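Local coordinates for protein diacylglycerol O-acyltransferase (Marinobacter hydrocarbonoclasticus, PDB 6CHJ) that probably transfers the acyl group of acyl-CoA to diacylglycerol to give triacylglycerol, and probably also makes wax esters, at residues R250-A253 against V254-Y258. Sequence-based numbering, arbitrary orientation.
Sequences RIRA and VCEAY
The carboxylate of Glu256 lies with one face over the carbonyl oxygen of Arg252, one helical turn earlier, CD standing 3.5 Å from Arg252 O. A bend at chi2 (128°) folds the acid back along the helix, although Arg252 NE remains 5.9 Å from Glu256 OE1; the salt bridge made by OE2 is instead to Lys249. At the ring edge of Tyr258, in plane, is Val254 O, while the phenol OH reaches Leu449 O.

These are successive turns of helix 248-258, which follows strand 239-247. Along the backbone most bonds are i to i+4: Glu256 N meets Arg252 O at 3.0 Å, Ala257 N reaches Ala253 O at 3.2 Å, and Cys255 N reaches Ile251 O at 3.0 Å. The exception is Val254 N, weakly bonded i to i+3 to Ile251 O. With its sulfur anti to the carbonyl carbon (chi1 -77°), Cys255 brings SG within 3.5 Å of Ile251 O and, like Ile251, packs on helix 262-280. Another flank, with Arg250 and Val254, faces helix 437-453, where the guanidinium pairs with Glu443 and Glu450.

Carboxylate and carbonyl are both acceptors, so their closeness is probably mildly unfavourable in itself; backbone bonds hold this turn, and Lys249 probably offsets the acid's charge.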
loop_
_atom_site.group_PDB
_atom_site.type_symbol
_atom_site.label_atom_id
_atom_site.label_comp_id
_atom_site.label_asym_id
_atom_site.label_seq_id
_atom_site.Cartn_x
_atom_site.Cartn_y
_atom_site.Cartn_z
ATOM N N ARG B 250 20.972 -20.487 -24.682
ATOM C CA ARG B 250 22.109 -19.584 -24.556
ATOM C C ARG B 250 22.940 -19.937 -23.328
ATOM O O ARG B 250 24.173 -19.982 -23.389
ATOM C CB ARG B 250 21.624 -18.136 -24.488
ATOM C CG ARG B 250 22.708 -17.147 -24.186
ATOM C CD ARG B 250 22.235 -15.686 -24.332
ATOM N NE ARG B 250 23.368 -14.794 -24.082
ATOM C CZ ARG B 250 23.291 -13.575 -23.564
ATOM N NH1 ARG B 250 22.114 -13.063 -23.223
ATOM N NH2 ARG B 250 24.407 -12.868 -23.392
ATOM N N ILE B 251 22.276 -20.251 -22.216
ATOM C CA ILE B 251 22.978 -20.566 -20.975
ATOM C C ILE B 251 23.539 -21.983 -21.015
ATOM O O ILE B 251 24.613 -22.256 -20.468
ATOM C CB ILE B 251 22.023 -20.353 -19.779
ATOM C CG1 ILE B 251 21.873 -18.867 -19.460
ATOM C CG2 ILE B 251 22.460 -21.118 -18.543
ATOM C CD1 ILE B 251 20.829 -18.604 -18.361
ATOM N N ARG B 252 22.825 -22.912 -21.647
ATOM C CA ARG B 252 23.363 -24.261 -21.802
ATOM C C ARG B 252 24.644 -24.256 -22.640
ATOM O O ARG B 252 25.595 -24.981 -22.329
ATOM C CB ARG B 252 22.313 -25.181 -22.420
ATOM C CG ARG B 252 21.692 -26.131 -21.418
ATOM C CD ARG B 252 20.721 -27.067 -22.104
ATOM N NE ARG B 252 19.317 -26.736 -21.851
ATOM C CZ ARG B 252 18.525 -26.129 -22.731
ATOM N NH1 ARG B 252 18.998 -25.766 -23.916
ATOM N NH2 ARG B 252 17.259 -25.880 -22.427
ATOM N N ALA B 253 24.694 -23.432 -23.693
ATOM C CA ALA B 253 25.925 -23.300 -24.466
ATOM C C ALA B 253 27.105 -22.952 -23.567
ATOM O O ALA B 253 28.210 -23.477 -23.745
ATOM C CB ALA B 253 25.753 -22.240 -25.553
ATOM N N VAL B 254 26.884 -22.092 -22.571
ATOM C CA VAL B 254 27.973 -21.746 -21.672
ATOM C C VAL B 254 28.287 -22.924 -20.753
ATOM O O VAL B 254 29.448 -23.135 -20.373
ATOM C CB VAL B 254 27.618 -20.455 -20.910
ATOM C CG1 VAL B 254 28.662 -20.122 -19.809
ATOM C CG2 VAL B 254 27.475 -19.308 -21.907
ATOM N N CYS B 255 27.276 -23.738 -20.429
ATOM C CA CYS B 255 27.500 -24.924 -19.606
ATOM C C CYS B 255 28.451 -25.897 -20.279
ATOM O O CYS B 255 29.388 -26.407 -19.651
ATOM C CB CYS B 255 26.181 -25.630 -19.330
ATOM S SG CYS B 255 25.245 -24.817 -18.115
ATOM N N GLU B 256 28.185 -26.207 -21.549
ATOM C CA GLU B 256 28.983 -27.198 -22.255
ATOM C C GLU B 256 30.419 -26.721 -22.400
ATOM O O GLU B 256 31.360 -27.469 -22.123
ATOM C CB GLU B 256 28.349 -27.498 -23.620
ATOM C CG GLU B 256 27.181 -28.478 -23.538
ATOM C CD GLU B 256 25.916 -27.975 -24.206
ATOM O OE1 GLU B 256 24.834 -28.104 -23.588
ATOM O OE2 GLU B 256 25.988 -27.460 -25.350
ATOM N N ALA B 257 30.595 -25.453 -22.787
ATOM C CA ALA B 257 31.929 -24.897 -22.978
ATOM C C ALA B 257 32.780 -25.046 -21.730
ATOM O O ALA B 257 33.960 -25.400 -21.808
ATOM C CB ALA B 257 31.827 -23.425 -23.378
ATOM N N TYR B 258 32.199 -24.792 -20.566
ATOM C CA TYR B 258 32.934 -24.838 -19.310
ATOM C C TYR B 258 32.712 -26.133 -18.543
ATOM O O TYR B 258 33.263 -26.287 -17.451
ATOM C CB TYR B 258 32.538 -23.653 -18.413
ATOM C CG TYR B 258 32.933 -22.288 -18.941
ATOM C CD1 TYR B 258 34.122 -21.690 -18.561
ATOM C CD2 TYR B 258 32.103 -21.598 -19.808
ATOM C CE1 TYR B 258 34.474 -20.457 -19.035
ATOM C CE2 TYR B 258 32.446 -20.373 -20.287
ATOM C CZ TYR B 258 33.621 -19.798 -19.901
ATOM O OH TYR B 258 33.945 -18.553 -20.392
#